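Local coordinates for protein acetyl-CoA acetyltransferase (Mycobacterium smegmatis, PDB 4EGV) that folds as a monomeric thiolase-like protein with an additional C-terminal domain and probably has acyltransferase activity, at residues A67-A72 and G132-V137; N252-D257 and V462-T467; A339-S344 and N381-H386; T454-T459 and G503-V508. All blocks are in the same frame, centred on the assembly; numbering follows the deposited sequence.

Contact 1: residues A67-A72 and G132-V137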
loop_
_atom_site.group_PDB
_atom_site.type_symbol
_atom_site.label_atom_id
_atom_site.label_comp_id
_atom_site.label_asym_id
_atom_site.label_seq_id
_atom_site.Cartn_x
_atom_site.Cartn_y
_atom_site.Cartn_z
ATOM N N ALA A 67 27.856 7.208 -12.852
ATOM C CA ALA A 67 27.480 8.462 -12.238
ATOM C C ALA A 67 26.584 8.299 -11.003
ATOM O O ALA A 67 26.378 9.258 -10.253
ATOM C CB ALA A 67 26.816 9.394 -13.278
ATOM N N ILE A 68 26.036 7.103 -10.813
ATOM C CA ILE A 68 25.193 6.812 -9.649
ATOM C C ILE A 68 25.960 6.927 -8.305
ATOM O O ILE A 68 26.936 6.218 -8.072
ATOM C CB ILE A 68 24.488 5.410 -9.739
ATOM C CG1 ILE A 68 23.526 5.356 -10.908
ATOM C CG2 ILE A 68 23.733 5.090 -8.458
ATOM C CD1 ILE A 68 23.129 3.961 -11.321
ATOM N N ASP A 69 25.482 7.810 -7.437
ATOM C CA ASP A 69 26.092 8.022 -6.159
ATOM C C ASP A 69 25.368 7.325 -4.982
ATOM O O ASP A 69 25.977 7.083 -3.924
ATOM C CB ASP A 69 26.377 9.524 -5.901
ATOM C CG ASP A 69 25.106 10.448 -6.009
ATOM O OD1 ASP A 69 24.141 10.360 -5.200
ATOM O OD2 ASP A 69 25.099 11.326 -6.903
ATOM N N THR A 70 24.083 6.991 -5.162
ATOM C CA THR A 70 23.345 6.250 -4.146
ATOM C C THR A 70 22.460 5.200 -4.752
ATOM O O THR A 70 21.792 5.463 -5.736
ATOM C CB THR A 70 22.463 7.157 -3.301
ATOM O OG1 THR A 70 23.234 8.280 -2.906
ATOM C CG2 THR A 70 21.981 6.420 -2.059
ATOM N N VAL A 71 22.491 4.014 -4.146
ATOM C CA VAL A 71 21.521 2.971 -4.401
ATOM C C VAL A 71 20.709 2.679 -3.152
ATOM O O VAL A 71 21.204 2.694 -2.027
ATOM C CB VAL A 71 22.111 1.668 -4.970
ATOM C CG1 VAL A 71 22.769 1.944 -6.268
ATOM C CG2 VAL A 71 23.075 1.033 -4.028
ATOM N N ALA A 72 19.436 2.435 -3.357
ATOM C CA ALA A 72 18.588 2.145 -2.282
ATOM C C ALA A 72 17.743 0.969 -2.738
ATOM O O ALA A 72 17.243 0.937 -3.860
ATOM C CB ALA A 72 17.748 3.374 -1.938
ATOM N N GLY A 132 21.581 20.093 -1.282
ATOM C CA GLY A 132 22.953 19.745 -1.597
ATOM C C GLY A 132 23.329 18.423 -0.960
ATOM O O GLY A 132 24.084 18.385 0.012
ATOM N N GLU A 133 22.793 17.334 -1.503
ATOM C CA GLU A 133 23.010 16.017 -0.921
ATOM C C GLU A 133 23.377 14.942 -1.941
ATOM O O GLU A 133 24.431 14.316 -1.834
ATOM C CB GLU A 133 21.776 15.578 -0.126
ATOM N N ASN A 134 22.507 14.718 -2.921
ATOM C CA ASN A 134 22.696 13.628 -3.826
ATOM C C ASN A 134 22.450 14.128 -5.236
ATOM O O ASN A 134 21.893 15.186 -5.391
ATOM C CB ASN A 134 21.763 12.489 -3.434
ATOM C CG ASN A 134 22.202 11.777 -2.198
ATOM O OD1 ASN A 134 23.010 10.921 -2.255
ATOM N ND2 ASN A 134 21.663 12.147 -1.078
ATOM N N ASP A 135 22.877 13.384 -6.248
ATOM C CA ASP A 135 22.781 13.803 -7.646
ATOM C C ASP A 135 22.157 12.774 -8.582
ATOM O O ASP A 135 21.353 13.059 -9.379
ATOM C CB ASP A 135 24.157 14.174 -8.187
ATOM C CG ASP A 135 24.682 15.476 -7.653
ATOM O OD1 ASP A 135 24.027 16.485 -7.774
ATOM O OD2 ASP A 135 25.762 15.488 -7.125
ATOM N N VAL A 136 22.588 11.563 -8.491
ATOM C CA VAL A 136 21.997 10.430 -9.205
ATOM C C VAL A 136 21.717 9.244 -8.281
ATOM O O VAL A 136 22.613 8.700 -7.642
ATOM C CB VAL A 136 22.851 9.961 -10.393
ATOM C CG1 VAL A 136 22.108 8.922 -11.224
ATOM C CG2 VAL A 136 23.267 11.127 -11.233
ATOM N N VAL A 137 20.458 8.850 -8.230
ATOM C CA VAL A 137 20.035 7.828 -7.323
ATOM C C VAL A 137 19.318 6.725 -8.083
ATOM O O VAL A 137 18.564 6.980 -8.984
ATOM C CB VAL A 137 19.094 8.430 -6.241
ATOM C CG1 VAL A 137 18.525 7.343 -5.281
ATOM C CG2 VAL A 137 19.800 9.536 -5.469
#
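Two neighbouring parallel strands begin here, bridged at T70 and V137, with V136 O taking D69 N at 3.0 Å and a second, weak bond from T70 N. The site lies at the start of strands 70-73 and 136-143 in the mixed sheet of the thiolase fold. Ahead of the regular ladder, the D69 carboxylate accepts backbone N-H groups of the 132-137 chain. Its CG sits in the crowded position between backbone N and carbonyl carbon (chi1 56°), which folds the carboxylate over toward that chain. There D69 OD2 receives V136 N at 3.0 Å, nearly straight but from above the carboxylate plane, while D135 N adds only weak bonds to both carboxylate oxygens. The side chain of D135 brings its OD2 to 4.2 Å from D69 OD2, a like-charge approach that the N-H donors around D69 probably offset in part. The apolar contact lies beside these hydrogen bonds. V136 CG1 meets I68 CG1 at 3.9 Å, the two side chains crossing at about a right angle, and V136 also touches L276 and M278 of strand 271-279. Past the weak T70 bond, V137 CA turns its hydrogen onto T70 O, 3.3 Å away.

Contact 2: residues N252-D257 and V462-T467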
loop_
_atom_site.group_PDB
_atom_site.type_symbol
_atom_site.label_atom_id
_atom_site.label_comp_id
_atom_site.label_asym_id
_atom_site.label_seq_id
_atom_site.Cartn_x
_atom_site.Cartn_y
_atom_site.Cartn_z
ATOM N N ASN A 252 -13.634 -20.734 -4.473
ATOM C CA ASN A 252 -13.599 -19.384 -3.881
ATOM C C ASN A 252 -14.188 -19.388 -2.465
ATOM O O ASN A 252 -15.159 -18.679 -2.164
ATOM C CB ASN A 252 -14.378 -18.392 -4.768
ATOM C CG ASN A 252 -14.285 -16.920 -4.275
ATOM O OD1 ASN A 252 -13.265 -16.477 -3.770
ATOM N ND2 ASN A 252 -15.343 -16.176 -4.462
ATOM N N ARG A 253 -13.590 -20.200 -1.600
ATOM C CA ARG A 253 -14.062 -20.351 -0.228
ATOM C C ARG A 253 -13.622 -19.211 0.700
ATOM O O ARG A 253 -12.608 -18.547 0.482
ATOM C CB ARG A 253 -13.656 -21.718 0.348
ATOM C CG ARG A 253 -12.163 -21.922 0.404
ATOM C CD ARG A 253 -11.709 -23.265 0.956
ATOM N NE ARG A 253 -10.253 -23.216 1.169
ATOM C CZ ARG A 253 -9.318 -23.202 0.198
ATOM N NH1 ARG A 253 -9.654 -23.261 -1.102
ATOM N NH2 ARG A 253 -8.028 -23.129 0.531
HETATM N N MSE A 254 -14.429 -18.999 1.733
HETATM C CA MSE A 254 -14.140 -18.067 2.806
HETATM C C MSE A 254 -12.804 -18.415 3.481
HETATM O O MSE A 254 -12.632 -19.526 3.936
HETATM C CB MSE A 254 -15.300 -18.072 3.824
HETATM C CG MSE A 254 -16.580 -17.373 3.351
HETATM SE SE MSE A 254 -16.326 -15.426 2.873
HETATM C CE MSE A 254 -16.375 -14.631 4.681
ATOM N N ILE A 255 -11.872 -17.461 3.512
ATOM C CA ILE A 255 -10.558 -17.600 4.180
ATOM C C ILE A 255 -10.544 -16.917 5.548
ATOM O O ILE A 255 -10.407 -17.551 6.561
ATOM C CB ILE A 255 -9.407 -16.978 3.317
ATOM C CG1 ILE A 255 -9.300 -17.667 1.962
ATOM C CG2 ILE A 255 -8.021 -17.046 4.031
ATOM C CD1 ILE A 255 -8.415 -18.941 1.932
ATOM N N VAL A 256 -10.647 -15.601 5.533
ATOM C CA VAL A 256 -10.697 -14.788 6.727
ATOM C C VAL A 256 -11.822 -13.761 6.496
ATOM O O VAL A 256 -11.886 -13.168 5.436
ATOM C CB VAL A 256 -9.307 -14.129 6.997
ATOM C CG1 VAL A 256 -9.433 -12.952 7.895
ATOM C CG2 VAL A 256 -8.303 -15.145 7.577
ATOM N N ASP A 257 -12.723 -13.609 7.469
ATOM C CA ASP A 257 -13.880 -12.753 7.314
ATOM C C ASP A 257 -13.443 -11.311 7.149
ATOM O O ASP A 257 -12.730 -10.781 7.989
ATOM C CB ASP A 257 -14.848 -12.875 8.489
ATOM C CG ASP A 257 -16.318 -12.655 8.070
ATOM O OD1 ASP A 257 -16.965 -13.640 7.637
ATOM O OD2 ASP A 257 -16.830 -11.513 8.183
ATOM N N VAL A 462 -13.295 -13.772 11.433
ATOM C CA VAL A 462 -13.294 -15.196 11.685
ATOM C C VAL A 462 -12.214 -15.867 10.843
ATOM O O VAL A 462 -12.024 -15.528 9.670
ATOM C CB VAL A 462 -14.659 -15.830 11.369
ATOM C CG1 VAL A 462 -14.676 -17.309 11.798
ATOM C CG2 VAL A 462 -15.775 -15.092 12.047
ATOM N N ARG A 463 -11.501 -16.819 11.431
ATOM C CA ARG A 463 -10.542 -17.611 10.659
ATOM C C ARG A 463 -11.170 -18.910 10.204
ATOM O O ARG A 463 -11.456 -19.768 11.009
ATOM C CB ARG A 463 -9.293 -17.919 11.466
ATOM C CG ARG A 463 -8.633 -16.719 12.095
ATOM C CD ARG A 463 -7.165 -16.951 12.324
ATOM N NE ARG A 463 -6.547 -17.287 11.049
ATOM C CZ ARG A 463 -5.305 -16.983 10.687
ATOM N NH1 ARG A 463 -4.478 -16.320 11.502
ATOM N NH2 ARG A 463 -4.904 -17.347 9.490
ATOM N N TYR A 464 -11.390 -19.035 8.906
ATOM C CA TYR A 464 -12.028 -20.211 8.322
ATOM C C TYR A 464 -10.986 -21.246 7.904
ATOM O O TYR A 464 -11.307 -22.372 7.532
ATOM C CB TYR A 464 -12.903 -19.839 7.132
ATOM C CG TYR A 464 -13.996 -18.880 7.446
ATOM C CD1 TYR A 464 -15.166 -19.298 8.042
ATOM C CD2 TYR A 464 -13.876 -17.534 7.108
ATOM C CE1 TYR A 464 -16.196 -18.392 8.315
ATOM C CE2 TYR A 464 -14.900 -16.629 7.364
ATOM C CZ TYR A 464 -16.051 -17.065 7.971
ATOM O OH TYR A 464 -17.045 -16.167 8.214
ATOM N N ASP A 465 -9.731 -20.865 7.989
ATOM C CA ASP A 465 -8.660 -21.766 7.646
ATOM C C ASP A 465 -8.234 -22.594 8.851
ATOM O O ASP A 465 -7.462 -23.519 8.706
ATOM C CB ASP A 465 -7.482 -21.014 6.979
ATOM C CG ASP A 465 -7.144 -19.658 7.670
ATOM O OD1 ASP A 465 -8.051 -19.012 8.240
ATOM O OD2 ASP A 465 -5.970 -19.218 7.649
ATOM N N TRP A 466 -8.778 -22.275 10.024
ATOM C CA TRP A 466 -8.597 -23.083 11.227
ATOM C C TRP A 466 -9.816 -23.944 11.484
ATOM O O TRP A 466 -10.920 -23.571 11.127
ATOM C CB TRP A 466 -8.324 -22.177 12.429
ATOM C CG TRP A 466 -7.003 -21.464 12.394
ATOM C CD1 TRP A 466 -6.140 -21.411 11.355
ATOM C CD2 TRP A 466 -6.423 -20.660 13.429
ATOM N NE1 TRP A 466 -5.047 -20.653 11.668
ATOM C CE2 TRP A 466 -5.195 -20.171 12.940
ATOM C CE3 TRP A 466 -6.814 -20.314 14.735
ATOM C CZ2 TRP A 466 -4.335 -19.348 13.715
ATOM C CZ3 TRP A 466 -5.951 -19.491 15.520
ATOM C CH2 TRP A 466 -4.729 -19.030 15.002
ATOM N N THR A 467 -9.609 -25.113 12.075
ATOM C CA THR A 467 -10.691 -25.882 12.682
ATOM C C THR A 467 -10.383 -26.116 14.161
ATOM O O THR A 467 -9.335 -26.622 14.486
ATOM C CB THR A 467 -10.924 -27.199 11.961
ATOM O OG1 THR A 467 -11.057 -26.925 10.571
ATOM C CG2 THR A 467 -12.179 -27.941 12.496
#
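Y464 holds its CG anti to its own carbonyl carbon (chi1 -59°), and D257 turns its carboxylate with chi1 at -149°, so that the phenol tip and the acid meet. Y464 OH donates to D257 OD1 at 2.6 Å, coming from somewhat above the carboxylate plane, with ring and carboxylate tilted 47° apart. The ring is held between two aliphatic groups. CB of selenomethionine M254 rests over one face, 3.9 Å from the ring centroid, as a CH-pi contact, and V462 CG1 covers the opposite face near the rim. M254 runs alongside the ring in the same direction, bent so that its CE ends 3.7 Å from Y464 CE2. Two backbone bonds fix the register on either side of the V256-R463 bridge: Y464 N to I255 O at 2.9 Å, and D257 N to V462 O at 3.0 Å. Just beyond, R463 NH2 makes a salt bridge to the syn lone pair of D465 OD2. The contact thus ties the short, weakly bonded strand 254-256 to the end of strand 453-463, in the additional C-terminal domain, where H469 meets Y464 edge-to-face and helix 490-498 packs against V462 and Y464 through L496 and S497.

Contact 3: residues A339-S344 and N381-H386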
loop_
_atom_site.group_PDB
_atom_site.type_symbol
_atom_site.label_atom_id
_atom_site.label_comp_id
_atom_site.label_asym_id
_atom_site.label_seq_id
_atom_site.Cartn_x
_atom_site.Cartn_y
_atom_site.Cartn_z
ATOM N N ALA A 339 -4.909 9.944 -13.811
ATOM C CA ALA A 339 -4.729 8.506 -13.539
ATOM C C ALA A 339 -4.328 8.270 -12.093
ATOM O O ALA A 339 -3.601 9.068 -11.514
ATOM C CB ALA A 339 -3.704 7.879 -14.492
ATOM N N PHE A 340 -4.823 7.167 -11.528
ATOM C CA PHE A 340 -4.544 6.754 -10.146
ATOM C C PHE A 340 -3.951 5.355 -10.108
ATOM O O PHE A 340 -4.391 4.500 -10.840
ATOM C CB PHE A 340 -5.836 6.723 -9.306
ATOM C CG PHE A 340 -6.454 8.067 -9.066
ATOM C CD1 PHE A 340 -6.109 8.813 -7.950
ATOM C CD2 PHE A 340 -7.405 8.577 -9.941
ATOM C CE1 PHE A 340 -6.675 10.034 -7.722
ATOM C CE2 PHE A 340 -7.973 9.814 -9.726
ATOM C CZ PHE A 340 -7.605 10.542 -8.616
ATOM N N ASP A 341 -2.942 5.157 -9.261
ATOM C CA ASP A 341 -2.575 3.837 -8.745
ATOM C C ASP A 341 -2.648 3.866 -7.234
ATOM O O ASP A 341 -1.789 4.421 -6.568
ATOM C CB ASP A 341 -1.197 3.346 -9.186
ATOM C CG ASP A 341 -1.005 1.835 -8.920
ATOM O OD1 ASP A 341 -1.382 1.022 -9.764
ATOM O OD2 ASP A 341 -0.469 1.458 -7.867
ATOM N N LEU A 342 -3.716 3.272 -6.719
ATOM C CA LEU A 342 -3.984 3.179 -5.292
ATOM C C LEU A 342 -3.660 1.779 -4.808
ATOM O O LEU A 342 -4.013 0.789 -5.432
ATOM C CB LEU A 342 -5.445 3.580 -4.983
ATOM C CG LEU A 342 -5.867 5.046 -4.800
ATOM C CD1 LEU A 342 -4.899 6.084 -5.268
ATOM C CD2 LEU A 342 -7.247 5.291 -5.394
ATOM N N TYR A 343 -2.939 1.708 -3.710
ATOM C CA TYR A 343 -2.500 0.444 -3.188
ATOM C C TYR A 343 -3.694 -0.380 -2.684
ATOM O O TYR A 343 -4.536 0.108 -1.920
ATOM C CB TYR A 343 -1.505 0.702 -2.076
ATOM C CG TYR A 343 -0.775 -0.507 -1.554
ATOM C CD1 TYR A 343 0.564 -0.739 -1.919
ATOM C CD2 TYR A 343 -1.397 -1.409 -0.679
ATOM C CE1 TYR A 343 1.250 -1.831 -1.451
ATOM C CE2 TYR A 343 -0.729 -2.518 -0.196
ATOM C CZ TYR A 343 0.605 -2.728 -0.586
ATOM O OH TYR A 343 1.285 -3.825 -0.099
ATOM N N SER A 344 -3.713 -1.653 -3.083
ATOM C CA SER A 344 -4.882 -2.522 -2.959
ATOM C C SER A 344 -4.584 -3.980 -2.609
ATOM O O SER A 344 -4.919 -4.879 -3.396
ATOM C CB SER A 344 -5.665 -2.483 -4.289
ATOM O OG SER A 344 -4.848 -2.860 -5.395
ATOM N N ASN A 381 5.128 -5.924 -0.637
ATOM C CA ASN A 381 6.152 -4.993 -0.245
ATOM C C ASN A 381 6.707 -4.029 -1.319
ATOM O O ASN A 381 6.880 -2.829 -1.074
ATOM C CB ASN A 381 7.276 -5.705 0.480
ATOM C CG ASN A 381 7.811 -4.868 1.594
ATOM O OD1 ASN A 381 8.827 -4.174 1.438
ATOM N ND2 ASN A 381 7.089 -4.862 2.719
ATOM N N ASN A 382 6.987 -4.565 -2.497
ATOM C CA ASN A 382 7.542 -3.787 -3.587
ATOM C C ASN A 382 6.522 -3.414 -4.681
ATOM O O ASN A 382 6.873 -2.930 -5.734
ATOM C CB ASN A 382 8.762 -4.514 -4.179
ATOM C CG ASN A 382 9.645 -3.591 -4.932
ATOM O OD1 ASN A 382 10.139 -2.624 -4.372
ATOM N ND2 ASN A 382 9.808 -3.834 -6.217
ATOM N N TYR A 383 5.250 -3.619 -4.406
ATOM C CA TYR A 383 4.209 -3.346 -5.382
ATOM C C TYR A 383 4.183 -1.924 -5.940
ATOM O O TYR A 383 4.118 -1.745 -7.142
ATOM C CB TYR A 383 2.834 -3.671 -4.822
ATOM C CG TYR A 383 1.761 -3.111 -5.726
ATOM C CD1 TYR A 383 1.369 -3.806 -6.883
ATOM C CD2 TYR A 383 1.179 -1.860 -5.470
ATOM C CE1 TYR A 383 0.444 -3.302 -7.711
ATOM C CE2 TYR A 383 0.237 -1.351 -6.324
ATOM C CZ TYR A 383 -0.120 -2.079 -7.439
ATOM O OH TYR A 383 -1.071 -1.603 -8.293
ATOM N N SER A 384 4.222 -0.914 -5.081
ATOM C CA SER A 384 4.128 0.477 -5.541
ATOM C C SER A 384 5.252 0.940 -6.453
ATOM O O SER A 384 5.185 2.004 -7.019
ATOM C CB SER A 384 3.963 1.472 -4.371
ATOM O OG SER A 384 2.603 1.660 -4.023
HETATM N N MSE A 385 6.298 0.174 -6.617
HETATM C CA MSE A 385 7.313 0.632 -7.518
HETATM C C MSE A 385 6.956 0.350 -8.959
HETATM O O MSE A 385 7.416 1.037 -9.864
HETATM C CB MSE A 385 8.604 -0.044 -7.208
HETATM C CG MSE A 385 9.718 0.577 -7.941
HETATM SE SE MSE A 385 11.186 0.364 -6.859
HETATM C CE MSE A 385 11.342 -1.540 -6.772
ATOM N N HIS A 386 6.170 -0.697 -9.149
ATOM C CA HIS A 386 5.506 -0.970 -10.393
ATOM C C HIS A 386 4.451 0.119 -10.758
ATOM O O HIS A 386 4.336 0.514 -11.898
ATOM C CB HIS A 386 4.891 -2.375 -10.312
ATOM C CG HIS A 386 5.921 -3.456 -10.227
ATOM N ND1 HIS A 386 6.610 -3.906 -11.333
ATOM C CD2 HIS A 386 6.411 -4.143 -9.167
ATOM C CE1 HIS A 386 7.461 -4.838 -10.963
ATOM N NE2 HIS A 386 7.354 -5.004 -9.658
#
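Y383, at the start of helix 383-397, reaches out from CB toward the end of strand 337-342, an outermost strand of the mixed sheet in this thiolase fold. CB lies 4.2 Å from Y343 CE1; chi1 of 168° then sets CG anti to the backbone N and sends the ring on toward D341. Next along the ring, Y383 CD2 comes to 3.8 Å from Y343 CD1, so the edge of Y383 is directed at the face of Y343 in an offset T-shaped pair, planes 87° apart and centroids separated by 5.7 Å. Further out, Y383 CE2 approaches D341 OD2 at 3.3 Å. The tip, Y383 OH, then donates to D341 OD2 at 3.1 Å on its syn lone pair, tyrosine and aspartate meeting end to end. The other carboxylate oxygen, D341 OD1, takes the backbone N of L369, so this buried acid is gripped on both oxygens, and the bonds fix how it is turned. Y343 is itself held at its far end, where its hydroxyl bonds to G380 O just before the 381-386 segment. The two tyrosines slide past each other in opposite directions. At the edge of the Y343 ring, in its plane, S384 OG lies 3.8 Å from CD1.

Contact 4: residues T454-T459 and G503-V508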
loop_
_atom_site.group_PDB
_atom_site.type_symbol
_atom_site.label_atom_id
_atom_site.label_comp_id
_atom_site.label_asym_id
_atom_site.label_seq_id
_atom_site.Cartn_x
_atom_site.Cartn_y
_atom_site.Cartn_z
ATOM N N THR A 454 -18.740 -7.340 30.965
ATOM C CA THR A 454 -19.672 -7.353 29.860
ATOM C C THR A 454 -19.330 -6.224 28.875
ATOM O O THR A 454 -19.054 -5.082 29.270
ATOM C CB THR A 454 -21.159 -7.298 30.356
ATOM O OG1 THR A 454 -22.038 -7.447 29.234
ATOM C CG2 THR A 454 -21.487 -5.987 31.105
ATOM N N GLY A 455 -19.347 -6.562 27.591
ATOM C CA GLY A 455 -18.915 -5.648 26.565
ATOM C C GLY A 455 -19.720 -5.754 25.306
ATOM O O GLY A 455 -20.550 -6.629 25.162
ATOM N N THR A 456 -19.452 -4.826 24.399
ATOM C CA THR A 456 -20.088 -4.743 23.076
ATOM C C THR A 456 -19.049 -5.042 21.977
ATOM O O THR A 456 -17.894 -4.620 22.061
ATOM C CB THR A 456 -20.756 -3.317 22.859
ATOM O OG1 THR A 456 -21.676 -3.041 23.923
ATOM C CG2 THR A 456 -21.501 -3.191 21.492
ATOM N N ILE A 457 -19.472 -5.795 20.963
ATOM C CA ILE A 457 -18.654 -6.054 19.782
ATOM C C ILE A 457 -18.526 -4.771 18.930
ATOM O O ILE A 457 -19.529 -4.205 18.503
ATOM C CB ILE A 457 -19.233 -7.208 18.968
ATOM C CG1 ILE A 457 -19.115 -8.502 19.761
ATOM C CG2 ILE A 457 -18.511 -7.333 17.667
ATOM C CD1 ILE A 457 -19.746 -9.685 19.114
ATOM N N GLU A 458 -17.300 -4.290 18.712
ATOM C CA GLU A 458 -17.114 -3.146 17.821
ATOM C C GLU A 458 -16.762 -3.624 16.417
ATOM O O GLU A 458 -17.269 -3.101 15.426
ATOM C CB GLU A 458 -16.078 -2.150 18.363
ATOM C CG GLU A 458 -16.166 -0.791 17.680
ATOM C CD GLU A 458 -15.088 0.178 18.102
ATOM O OE1 GLU A 458 -14.337 -0.139 19.038
ATOM O OE2 GLU A 458 -14.975 1.250 17.485
ATOM N N THR A 459 -15.900 -4.633 16.367
ATOM C CA THR A 459 -15.521 -5.300 15.130
ATOM C C THR A 459 -15.012 -6.725 15.417
ATOM O O THR A 459 -14.794 -7.114 16.557
ATOM C CB THR A 459 -14.527 -4.451 14.314
ATOM O OG1 THR A 459 -14.300 -5.048 13.036
ATOM C CG2 THR A 459 -13.233 -4.280 15.056
ATOM N N GLY A 503 -22.210 -4.849 17.824
ATOM C CA GLY A 503 -23.058 -4.322 18.871
ATOM C C GLY A 503 -23.681 -5.340 19.789
ATOM O O GLY A 503 -24.405 -4.991 20.695
ATOM N N ALA A 504 -23.393 -6.600 19.553
ATOM C CA ALA A 504 -23.941 -7.664 20.345
ATOM C C ALA A 504 -23.253 -7.769 21.664
ATOM O O ALA A 504 -22.080 -7.531 21.749
ATOM C CB ALA A 504 -23.802 -8.922 19.621
ATOM N N LYS A 505 -24.001 -8.141 22.694
ATOM C CA LYS A 505 -23.455 -8.211 24.042
ATOM C C LYS A 505 -22.757 -9.541 24.244
ATOM O O LYS A 505 -23.255 -10.594 23.848
ATOM C CB LYS A 505 -24.578 -8.032 25.078
ATOM C CG LYS A 505 -25.124 -6.591 25.242
ATOM C CD LYS A 505 -24.173 -5.719 26.134
ATOM C CE LYS A 505 -24.831 -4.442 26.716
ATOM N NZ LYS A 505 -25.625 -3.708 25.700
ATOM N N ILE A 506 -21.583 -9.472 24.842
ATOM C CA ILE A 506 -20.758 -10.642 25.106
ATOM C C ILE A 506 -20.145 -10.544 26.494
ATOM O O ILE A 506 -20.043 -9.453 27.068
ATOM C CB ILE A 506 -19.587 -10.782 24.077
ATOM C CG1 ILE A 506 -18.886 -9.436 23.829
ATOM C CG2 ILE A 506 -20.074 -11.420 22.790
ATOM C CD1 ILE A 506 -17.411 -9.533 23.825
ATOM N N VAL A 507 -19.723 -11.684 27.028
ATOM C CA VAL A 507 -19.039 -11.714 28.318
ATOM C C VAL A 507 -17.588 -12.163 28.081
ATOM O O VAL A 507 -17.350 -13.208 27.498
ATOM C CB VAL A 507 -19.860 -12.536 29.442
ATOM C CG1 VAL A 507 -19.547 -14.013 29.450
ATOM C CG2 VAL A 507 -19.627 -11.981 30.850
ATOM N N VAL A 508 -16.633 -11.339 28.494
ATOM C CA VAL A 508 -15.208 -11.598 28.292
ATOM C C VAL A 508 -14.573 -11.979 29.638
ATOM O O VAL A 508 -14.849 -11.354 30.658
ATOM C CB VAL A 508 -14.489 -10.366 27.590
ATOM C CG1 VAL A 508 -14.779 -9.058 28.304
ATOM C CG2 VAL A 508 -13.008 -10.540 27.487
#
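The backbone bonds come first. Strands 454-459 and 505-508 run antiparallel with a marked twist, their directions 125° apart. G455 and I506 form the hydrogen-bonded pair: G455 N reaches I506 O at 3.0 Å nearly along the C=O axis, and I506 N returns to G455 O at 3.0 Å. T454-V507 and T456-K505 are the non-hydrogen-bonded pairs flanking it. Before strand 505-508 begins, I457 N bonds to A504 O at 3.2 Å, and G503 N to I457 O at 2.8 Å on a carbonyl lone pair. Supporting these are CA-H...O contacts from T454 CA to I506 O and from K505 CA to G455 O.

The apolar contacts centre on I457 CD1, which lies 4.2 Å from A504 CB and 4.1 Å from I506 CG2. The two isoleucines cross at about a right angle, and I506 continues onto F483 of strand 482-487. I506 CG1, in the crowded position of its first torsion, lies along G455, which has no side chain to compete for that face.

On the face away from I506 sit T454, T456, K505 and V507. K505 bends so that its CD passes 4.1 Å from T454 OG1, and T456 CG2 lies against G503. The positive phi of G503 (93°) would jam a CB against the preceding carbonyl O, which calls for glycine.

One face is buried and apolar, the other mixed, with threonines, K505 and the exposed V507. Such a two-sided sheet, here of five antiparallel strands, is consistent with the OB-like fold expected for this domain.

In the fold
Contacts 1 and 3 both belong to the large mixed sheet of the thiolase fold, contact 1 near one end and contact 3 on the last strand at the other, with centres about 24 Å apart. Contacts 2 and 4 share strand 453-463 of the additional C-terminal domain, their centres about 22 Å apart; contact 4 lies within that domain's sheet, whereas contact 2 joins it to the earlier chain. Contact 1 closes first along the sequence. Contact 3 is nested inside the long loop closed by contact 2, and contacts 2 and 4 interlock, their segments alternating. Contacts 1 and 4 lie farthest apart, about 54 Å between centres and on opposite sides of the chain's centre, the extra domain being on the far side from contact 1.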